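Local coordinates for putative carbohydrate metabolism domain-containing protein (Bacteroides vulgatus, PDB 3S30), which is of unknown function but is probably a carbohydrate-active protein, perhaps a glycoside hydrolase, with a galactose-binding-like domain and a bound sodium ion, at residues N117-L122 with S136-F141. Residues are numbered along the deposited sequence; the frame is centred on the assembly and turned at random.
Sequences NEYYVL and SGNQGF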
ATOM      1  N   ASN A 117       2.034  20.674  -7.836  1.00 64.49           N
ATOM      2  CA  ASN A 117       3.031  19.704  -7.393  1.00 62.13           C
ATOM      3  C   ASN A 117       3.246  18.673  -8.488  1.00 60.54           C
ATOM      4  O   ASN A 117       2.431  18.564  -9.404  1.00 60.09           O
ATOM      5  CB  ASN A 117       2.557  18.957  -6.140  1.00 58.90           C
ATOM      6  CG  ASN A 117       2.122  19.882  -5.035  1.00 61.45           C
ATOM      7  OD1 ASN A 117       2.931  20.623  -4.476  1.00 55.81           O
ATOM      8  ND2 ASN A 117       0.832  19.835  -4.697  1.00 58.45           N
ATOM      9  N   GLU A 118       4.339  17.918  -8.368  1.00 59.70           N
ATOM     10  CA  GLU A 118       4.600  16.748  -9.200  1.00 59.80           C
ATOM     11  C   GLU A 118       5.016  15.561  -8.323  1.00 57.29           C
ATOM     12  O   GLU A 118       5.792  15.731  -7.395  1.00 57.00           O
ATOM     13  CB  GLU A 118       5.694  17.059 -10.224  1.00 62.63           C
ATOM     14  CG  GLU A 118       5.263  18.016 -11.327  1.00 65.68           C
ATOM     15  CD  GLU A 118       6.267  18.086 -12.480  1.00 73.86           C
ATOM     16  OE1 GLU A 118       7.490  17.975 -12.227  1.00 72.87           O
ATOM     17  OE2 GLU A 118       5.829  18.261 -13.644  1.00 77.20           O
ATOM     18  N   TYR A 119       4.500  14.366  -8.621  1.00 55.96           N
ATOM     19  CA  TYR A 119       4.834  13.157  -7.853  1.00 53.86           C
ATOM     20  C   TYR A 119       5.006  11.923  -8.745  1.00 53.12           C
ATOM     21  O   TYR A 119       4.703  11.968  -9.935  1.00 54.20           O
ATOM     22  CB  TYR A 119       3.774  12.904  -6.779  1.00 53.36           C
ATOM     23  CG  TYR A 119       2.373  12.705  -7.315  1.00 52.85           C
ATOM     24  CD1 TYR A 119       1.954  11.459  -7.764  1.00 48.19           C
ATOM     25  CD2 TYR A 119       1.463  13.757  -7.353  1.00 52.67           C
ATOM     26  CE1 TYR A 119       0.678  11.266  -8.241  1.00 50.63           C
ATOM     27  CE2 TYR A 119       0.177  13.574  -7.850  1.00 53.60           C
ATOM     28  CZ  TYR A 119      -0.204  12.330  -8.295  1.00 50.95           C
ATOM     29  OH  TYR A 119      -1.465  12.121  -8.778  1.00 51.63           O
ATOM     30  N   TYR A 120       5.508  10.826  -8.175  1.00 51.52           N
ATOM     31  CA  TYR A 120       5.685   9.570  -8.932  1.00 50.15           C
ATOM     32  C   TYR A 120       4.503   8.593  -8.825  1.00 49.52           C
ATOM     33  O   TYR A 120       3.904   8.433  -7.759  1.00 48.00           O
ATOM     34  CB  TYR A 120       6.939   8.819  -8.487  1.00 49.50           C
ATOM     35  CG  TYR A 120       8.276   9.471  -8.793  1.00 49.70           C
ATOM     36  CD1 TYR A 120       8.499  10.195  -9.972  1.00 52.90           C
ATOM     37  CD2 TYR A 120       9.340   9.321  -7.909  1.00 49.65           C
ATOM     38  CE1 TYR A 120       9.744  10.764 -10.235  1.00 51.92           C
ATOM     39  CE2 TYR A 120      10.578   9.874  -8.169  1.00 46.89           C
ATOM     40  CZ  TYR A 120      10.777  10.595  -9.316  1.00 49.28           C
ATOM     41  OH  TYR A 120      12.018  11.131  -9.528  1.00 54.24           O
ATOM     42  N   VAL A 121       4.168   7.965  -9.953  1.00 51.09           N
ATOM     43  CA  VAL A 121       3.303   6.786  -9.984  1.00 50.70           C
ATOM     44  C   VAL A 121       4.203   5.644 -10.427  1.00 49.35           C
ATOM     45  O   VAL A 121       4.849   5.737 -11.468  1.00 50.50           O
ATOM     46  CB  VAL A 121       2.096   6.941 -10.968  1.00 53.22           C
ATOM     47  CG1 VAL A 121       1.188   5.717 -10.898  1.00 48.75           C
ATOM     48  CG2 VAL A 121       1.275   8.211 -10.657  1.00 52.92           C
ATOM     49  N   LEU A 122       4.280   4.592  -9.619  1.00 47.57           N
ATOM     50  CA  LEU A 122       5.135   3.458  -9.926  1.00 47.92           C
ATOM     51  C   LEU A 122       4.330   2.468 -10.753  1.00 49.55           C
ATOM     52  O   LEU A 122       3.130   2.291 -10.528  1.00 50.22           O
ATOM     53  CB  LEU A 122       5.661   2.766  -8.662  1.00 46.90           C
ATOM     54  CG  LEU A 122       6.728   3.443  -7.793  1.00 46.05           C
ATOM     55  CD1 LEU A 122       6.169   4.651  -7.088  1.00 43.30           C
ATOM     56  CD2 LEU A 122       7.297   2.457  -6.769  1.00 43.79           C
ATOM     57  N   SER A 136      -1.216   4.969  -4.529  1.00 50.76           N
ATOM     58  CA  SER A 136      -0.711   5.439  -3.252  1.00 48.59           C
ATOM     59  C   SER A 136      -1.548   6.665  -2.888  1.00 49.72           C
ATOM     60  O   SER A 136      -2.403   7.078  -3.666  1.00 51.60           O
ATOM     61  CB  SER A 136       0.760   5.847  -3.356  1.00 48.02           C
ATOM     62  OG  SER A 136       0.914   7.113  -4.007  1.00 44.74           O
ATOM     63  N   GLY A 137      -1.275   7.272  -1.736  1.00 48.73           N
ATOM     64  CA  GLY A 137      -1.984   8.476  -1.346  1.00 50.28           C
ATOM     65  C   GLY A 137      -1.321   9.762  -1.809  1.00 49.78           C
ATOM     66  O   GLY A 137      -1.572  10.805  -1.228  1.00 48.82           O
ATOM     67  N   ASN A 138      -0.477   9.688  -2.842  1.00 50.06           N
ATOM     68  CA  ASN A 138       0.334  10.840  -3.266  1.00 50.14           C
ATOM     69  C   ASN A 138      -0.526  11.993  -3.754  1.00 51.34           C
ATOM     70  O   ASN A 138      -0.200  13.140  -3.489  1.00 51.31           O
ATOM     71  CB  ASN A 138       1.341  10.467  -4.362  1.00 50.41           C
ATOM     72  CG  ASN A 138       2.684   9.976  -3.809  1.00 52.99           C
ATOM     73  OD1 ASN A 138       2.947  10.060  -2.615  1.00 50.65           O
ATOM     74  ND2 ASN A 138       3.545   9.482  -4.700  1.00 50.12           N
ATOM     75  N   GLN A 139      -1.619  11.693  -4.458  1.00 52.06           N
ATOM     76  CA  GLN A 139      -2.528  12.739  -4.938  1.00 53.21           C
ATOM     77  C   GLN A 139      -3.200  13.450  -3.752  1.00 53.99           C
ATOM     78  O   GLN A 139      -3.459  14.658  -3.810  1.00 55.59           O
ATOM     79  CB  GLN A 139      -3.585  12.184  -5.895  1.00 52.93           C
ATOM     80  CG  GLN A 139      -4.280  13.283  -6.718  1.00 57.13           C
ATOM     81  CD  GLN A 139      -5.423  12.783  -7.595  1.00 58.56           C
ATOM     82  OE1 GLN A 139      -5.817  11.614  -7.539  1.00 54.63           O
ATOM     83  NE2 GLN A 139      -5.969  13.682  -8.407  1.00 60.01           N
ATOM     84  N   GLY A 140      -3.480  12.703  -2.688  1.00 51.40           N
ATOM     85  CA  GLY A 140      -4.028  13.285  -1.473  1.00 51.82           C
ATOM     86  C   GLY A 140      -3.052  14.263  -0.833  1.00 51.97           C
ATOM     87  O   GLY A 140      -3.451  15.314  -0.323  1.00 51.34           O
ATOM     88  N   PHE A 141      -1.771  13.914  -0.879  1.00 50.95           N
ATOM     89  CA  PHE A 141      -0.720  14.746  -0.309  1.00 53.75           C
ATOM     90  C   PHE A 141      -0.554  16.035  -1.132  1.00 56.32           C
ATOM     91  O   PHE A 141      -0.288  17.113  -0.583  1.00 58.47           O
ATOM     92  CB  PHE A 141       0.604  13.967  -0.223  1.00 51.22           C
ATOM     93  CG  PHE A 141       1.666  14.671   0.577  1.00 48.05           C
ATOM     94  CD1 PHE A 141       1.631  14.658   1.956  1.00 46.88           C
ATOM     95  CD2 PHE A 141       2.695  15.340  -0.049  1.00 50.48           C
ATOM     96  CE1 PHE A 141       2.613  15.302   2.691  1.00 54.44           C
ATOM     97  CE2 PHE A 141       3.672  15.990   0.681  1.00 55.19           C
ATOM     98  CZ  PHE A 141       3.632  15.970   2.053  1.00 51.41           C
TER
HETATM   99  O   HOH W   1       1.743   7.338  -6.624  1.00 47.49           O
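Y119 holds its ring CG between its own backbone N and carbonyl carbon (chi1 60°), and this turns the ring face to the first turn of helix 138-142. Q139 has CG anti to its N (chi1 -163°) and runs out extended past the phenol end.

N138 CB sits over the Y119 ring, 4.0 Å from the ring centroid, in a CH-pi contact. Its closest ring atom is Y119 CD1, at 3.6 Å. Q139 N lies over the same face, also offset toward the rim. The phenol end goes further along the helix, where Y119 OH meets Q139 CB at 3.6 Å. Were Y119 cut back to an alanine, N138 CB and Q139 CB would probably lose their cover, a gap would open between strand and helix, and the ring contact with F153 would go.

The amide of N138 turns back to the strand. N138 ND2 gives a bent hydrogen bond to Y120 O (3.3 Å, 143° at the hydrogen), in the carbonyl plane. N138 ND2 also bonds T155 O, so the amide bridges two strands. A water donates to Y120 O at 2.7 Å and bonds S136 OG, giving this carbonyl a second partner. S136 OG accepts from N138 N at 3.2 Å.

Helix 138-142 thus packs over one face of the middle strand, 117-124, of the small antiparallel sheet formed with 108-114 and 132-133. G137 is its N-cap residue, and the S136 to N138 bond just before the first turn is an ST turn.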